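Local coordinates for protein putative peptidase (PDB 3CE2) that probably acts as a zinc-dependent oligopeptidase of the M3B family, cutting small bioactive peptides, at residues R33-F43 against E102-L113. Residues are numbered along the deposited sequence; the frame is centred on the assembly and turned at random.
Sequences RKAWKADLDSF and EGIADLKSITHL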
loop_
_atom_site.group_PDB
_atom_site.type_symbol
_atom_site.label_atom_id
_atom_site.label_comp_id
_atom_site.label_asym_id
_atom_site.label_seq_id
_atom_site.Cartn_x
_atom_site.Cartn_y
_atom_site.Cartn_z
ATOM N N ARG A 33 26.545 -2.191 -18.591
ATOM C CA ARG A 33 26.746 -3.211 -17.592
ATOM C C ARG A 33 28.196 -3.280 -17.127
ATOM O O ARG A 33 28.454 -3.540 -15.954
ATOM C CB ARG A 33 26.278 -4.576 -18.081
ATOM C CG ARG A 33 27.053 -5.683 -17.382
ATOM C CD ARG A 33 26.360 -6.994 -17.447
ATOM N NE ARG A 33 26.723 -7.869 -16.331
ATOM C CZ ARG A 33 27.952 -8.309 -16.098
ATOM N NH1 ARG A 33 28.950 -7.925 -16.879
ATOM N NH2 ARG A 33 28.183 -9.107 -15.067
ATOM N N LYS A 34 29.147 -3.046 -18.036
ATOM C CA LYS A 34 30.565 -3.159 -17.667
ATOM C C LYS A 34 30.869 -2.302 -16.438
ATOM O O LYS A 34 31.435 -2.797 -15.466
ATOM C CB LYS A 34 31.505 -2.815 -18.832
ATOM C CG LYS A 34 32.817 -3.633 -18.800
ATOM C CD LYS A 34 33.945 -3.049 -19.674
ATOM C CE LYS A 34 34.684 -1.918 -18.952
ATOM N NZ LYS A 34 34.842 -2.201 -17.484
ATOM N N ALA A 35 30.461 -1.032 -16.494
ATOM C CA ALA A 35 30.580 -0.079 -15.373
ATOM C C ALA A 35 29.849 -0.530 -14.110
ATOM O O ALA A 35 30.402 -0.458 -13.010
ATOM C CB ALA A 35 30.075 1.289 -15.794
ATOM N N TRP A 36 28.601 -0.974 -14.281
ATOM C CA TRP A 36 27.823 -1.588 -13.208
ATOM C C TRP A 36 28.614 -2.700 -12.555
ATOM O O TRP A 36 28.704 -2.796 -11.328
ATOM C CB TRP A 36 26.519 -2.196 -13.749
ATOM C CG TRP A 36 25.729 -2.851 -12.646
ATOM C CD1 TRP A 36 24.813 -2.249 -11.842
ATOM C CD2 TRP A 36 25.814 -4.211 -12.200
ATOM N NE1 TRP A 36 24.325 -3.133 -10.925
ATOM C CE2 TRP A 36 24.917 -4.351 -11.121
ATOM C CE3 TRP A 36 26.545 -5.325 -12.611
ATOM C CZ2 TRP A 36 24.729 -5.564 -10.448
ATOM C CZ3 TRP A 36 26.369 -6.528 -11.927
ATOM C CH2 TRP A 36 25.470 -6.634 -10.864
ATOM N N LYS A 37 29.158 -3.570 -13.397
ATOM C CA LYS A 37 29.927 -4.707 -12.932
ATOM C C LYS A 37 31.191 -4.193 -12.271
ATOM O O LYS A 37 31.578 -4.664 -11.201
ATOM C CB LYS A 37 30.266 -5.619 -14.103
ATOM C CG LYS A 37 31.146 -6.788 -13.727
ATOM C CD LYS A 37 30.536 -7.638 -12.613
ATOM C CE LYS A 37 31.244 -8.995 -12.516
ATOM N NZ LYS A 37 31.000 -9.642 -11.206
ATOM N N ALA A 38 31.814 -3.210 -12.919
ATOM C CA ALA A 38 33.000 -2.554 -12.388
ATOM C C ALA A 38 32.735 -2.048 -10.953
ATOM O O ALA A 38 33.468 -2.378 -10.008
ATOM C CB ALA A 38 33.412 -1.408 -13.310
ATOM N N ASP A 39 31.668 -1.269 -10.803
ATOM C CA ASP A 39 31.260 -0.778 -9.507
ATOM C C ASP A 39 30.974 -1.907 -8.502
ATOM O O ASP A 39 31.502 -1.882 -7.396
ATOM C CB ASP A 39 30.036 0.120 -9.659
ATOM C CG ASP A 39 30.148 1.391 -8.845
ATOM O OD1 ASP A 39 31.249 1.993 -8.859
ATOM O OD2 ASP A 39 29.141 1.781 -8.203
ATOM N N LEU A 40 30.142 -2.883 -8.878
ATOM C CA LEU A 40 29.854 -4.026 -8.001
ATOM C C LEU A 40 31.150 -4.591 -7.462
ATOM O O LEU A 40 31.228 -5.056 -6.320
ATOM C CB LEU A 40 29.114 -5.134 -8.757
ATOM C CG LEU A 40 28.743 -6.376 -7.924
ATOM C CD1 LEU A 40 27.438 -6.188 -7.147
ATOM C CD2 LEU A 40 28.657 -7.655 -8.769
ATOM N N ASP A 41 32.172 -4.537 -8.309
ATOM C CA ASP A 41 33.492 -5.062 -7.975
ATOM C C ASP A 41 34.173 -4.325 -6.805
ATOM O O ASP A 41 34.690 -4.989 -5.900
ATOM C CB ASP A 41 34.399 -5.105 -9.224
ATOM C CG ASP A 41 34.048 -6.257 -10.180
ATOM O OD1 ASP A 41 33.268 -7.157 -9.795
ATOM O OD2 ASP A 41 34.559 -6.266 -11.324
ATOM N N SER A 42 34.155 -2.983 -6.809
ATOM C CA SER A 42 34.834 -2.174 -5.766
ATOM C C SER A 42 34.703 -2.795 -4.388
ATOM O O SER A 42 35.592 -2.669 -3.544
ATOM C CB SER A 42 34.292 -0.738 -5.670
ATOM O OG SER A 42 33.345 -0.438 -6.674
ATOM N N PHE A 43 33.574 -3.450 -4.154
ATOM C CA PHE A 43 33.308 -4.022 -2.854
ATOM C C PHE A 43 34.271 -5.152 -2.481
ATOM O O PHE A 43 34.584 -5.337 -1.298
ATOM C CB PHE A 43 31.846 -4.461 -2.752
ATOM C CG PHE A 43 30.906 -3.323 -2.530
ATOM C CD1 PHE A 43 30.957 -2.593 -1.355
ATOM C CD2 PHE A 43 29.991 -2.961 -3.499
ATOM C CE1 PHE A 43 30.107 -1.533 -1.145
ATOM C CE2 PHE A 43 29.124 -1.902 -3.291
ATOM C CZ PHE A 43 29.185 -1.189 -2.113
ATOM N N GLU A 102 22.104 -13.197 -17.836
ATOM C CA GLU A 102 22.954 -12.207 -17.196
ATOM C C GLU A 102 22.084 -11.269 -16.322
ATOM O O GLU A 102 22.399 -11.014 -15.157
ATOM C CB GLU A 102 23.703 -11.437 -18.267
ATOM C CG GLU A 102 24.765 -10.546 -17.742
ATOM C CD GLU A 102 25.323 -9.675 -18.836
ATOM O OE1 GLU A 102 26.435 -9.978 -19.327
ATOM O OE2 GLU A 102 24.639 -8.701 -19.217
ATOM N N GLY A 103 20.985 -10.772 -16.881
ATOM C CA GLY A 103 19.991 -10.108 -16.071
ATOM C C GLY A 103 19.874 -10.805 -14.730
ATOM O O GLY A 103 20.075 -10.186 -13.680
ATOM N N ILE A 104 19.565 -12.100 -14.764
ATOM C CA ILE A 104 19.280 -12.859 -13.552
ATOM C C ILE A 104 20.484 -12.974 -12.613
ATOM O O ILE A 104 20.325 -12.951 -11.383
ATOM C CB ILE A 104 18.807 -14.274 -13.889
ATOM C CG1 ILE A 104 17.531 -14.227 -14.731
ATOM C CG2 ILE A 104 18.635 -15.122 -12.609
ATOM C CD1 ILE A 104 17.009 -15.606 -15.144
ATOM N N ALA A 105 21.679 -13.119 -13.178
ATOM C CA ALA A 105 22.877 -13.337 -12.357
ATOM C C ALA A 105 23.337 -12.058 -11.661
ATOM O O ALA A 105 23.726 -12.093 -10.482
ATOM C CB ALA A 105 24.005 -13.919 -13.188
ATOM N N ASP A 106 23.314 -10.955 -12.411
ATOM C CA ASP A 106 23.592 -9.617 -11.894
ATOM C C ASP A 106 22.740 -9.367 -10.655
ATOM O O ASP A 106 23.267 -9.126 -9.571
ATOM C CB ASP A 106 23.258 -8.555 -12.951
ATOM C CG ASP A 106 24.312 -8.457 -14.055
ATOM O OD1 ASP A 106 25.405 -9.070 -13.912
ATOM O OD2 ASP A 106 24.031 -7.748 -15.059
ATOM N N LEU A 107 21.423 -9.454 -10.818
ATOM C CA LEU A 107 20.503 -9.256 -9.712
ATOM C C LEU A 107 20.812 -10.137 -8.493
ATOM O O LEU A 107 20.732 -9.684 -7.356
ATOM C CB LEU A 107 19.069 -9.501 -10.182
ATOM C CG LEU A 107 17.956 -9.323 -9.156
ATOM C CD1 LEU A 107 17.869 -7.865 -8.745
ATOM C CD2 LEU A 107 16.641 -9.773 -9.757
ATOM N N LYS A 108 21.156 -11.393 -8.732
ATOM C CA LYS A 108 21.411 -12.341 -7.656
ATOM C C LYS A 108 22.674 -11.945 -6.878
ATOM O O LYS A 108 22.796 -12.217 -5.670
ATOM C CB LYS A 108 21.529 -13.751 -8.249
ATOM C CG LYS A 108 21.943 -14.871 -7.288
ATOM C CD LYS A 108 22.375 -16.126 -8.079
ATOM C CE LYS A 108 23.151 -17.143 -7.228
ATOM N NZ LYS A 108 22.305 -17.797 -6.175
ATOM N N SER A 109 23.603 -11.290 -7.568
ATOM C CA SER A 109 24.829 -10.802 -6.932
ATOM C C SER A 109 24.541 -9.663 -5.949
ATOM O O SER A 109 24.794 -9.770 -4.736
ATOM C CB SER A 109 25.824 -10.319 -7.983
ATOM O OG SER A 109 26.156 -11.351 -8.877
ATOM N N ILE A 110 24.017 -8.567 -6.479
ATOM C CA ILE A 110 23.715 -7.418 -5.657
ATOM C C ILE A 110 22.796 -7.868 -4.512
ATOM O O ILE A 110 22.997 -7.484 -3.354
ATOM C CB ILE A 110 23.146 -6.244 -6.490
ATOM C CG1 ILE A 110 23.066 -4.980 -5.639
ATOM C CG2 ILE A 110 21.814 -6.603 -7.100
ATOM C CD1 ILE A 110 24.282 -4.812 -4.733
ATOM N N THR A 111 21.830 -8.726 -4.823
ATOM C CA THR A 111 20.930 -9.205 -3.800
ATOM C C THR A 111 21.739 -9.887 -2.691
ATOM O O THR A 111 21.501 -9.672 -1.495
ATOM C CB THR A 111 19.852 -10.169 -4.387
ATOM O OG1 THR A 111 19.058 -9.448 -5.334
ATOM C CG2 THR A 111 18.919 -10.738 -3.265
ATOM N N HIS A 112 22.699 -10.713 -3.090
ATOM C CA HIS A 112 23.512 -11.428 -2.122
ATOM C C HIS A 112 24.272 -10.394 -1.290
ATOM O O HIS A 112 24.330 -10.498 -0.071
ATOM C CB HIS A 112 24.479 -12.370 -2.841
ATOM C CG HIS A 112 25.514 -12.977 -1.947
ATOM N ND1 HIS A 112 25.197 -13.850 -0.923
ATOM C CD2 HIS A 112 26.865 -12.851 -1.933
ATOM C CE1 HIS A 112 26.308 -14.226 -0.311
ATOM N NE2 HIS A 112 27.334 -13.639 -0.906
ATOM N N LEU A 113 24.826 -9.390 -1.967
ATOM C CA LEU A 113 25.519 -8.279 -1.299
ATOM C C LEU A 113 24.677 -7.565 -0.238
ATOM O O LEU A 113 25.178 -7.228 0.835
ATOM C CB LEU A 113 26.028 -7.268 -2.319
ATOM C CG LEU A 113 27.498 -7.514 -2.606
ATOM C CD1 LEU A 113 28.202 -6.292 -3.238
ATOM C CD2 LEU A 113 28.122 -7.886 -1.280
#
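Arg-33 reaches over to Asp-106 and Glu-102 with a chain long enough to bridge the gap between helix 33-42 and helix 101-120. Its CB already points toward the second helix, CG lies anti to the backbone N (chi1 153°), and the chain runs on extended. CD passes beside the Glu-102 carboxylate. One atom on, NE donates to both OD1 and OD2 of Asp-106 in a forked, bent bond, each 3.0 Å long (N-H...O 150° and 144°). At the tip, NH2 also donates to Asp-106 OD1, at 3.0 Å. The grip is side-on and almost in the guanidinium plane, through syn lone pairs. Glu-102 instead sets OE1 over one face, and its OE2, well out of the plane, makes a long, charge-only bridge to NE. Both acids probably stay ionised beside the arginine.

The helix axes run 24° from parallel, in the all-helical part of this M3B peptidase away from its zinc sites. Their wide, 11.5 Å separation is filled by Trp-36, Leu-40 and Leu-113. The indole lies obliquely against Asp-106 with its edge at Ile-110, while its NE1 bonds to Leu-86 O of helix 66-96. Branched Leu-40 divides its methyls, CD2 to Ser-109 CB, CD1 to Ile-110 and Leu-113. Leu-113 CD1 also meets Phe-43 CD2 at 3.8 Å.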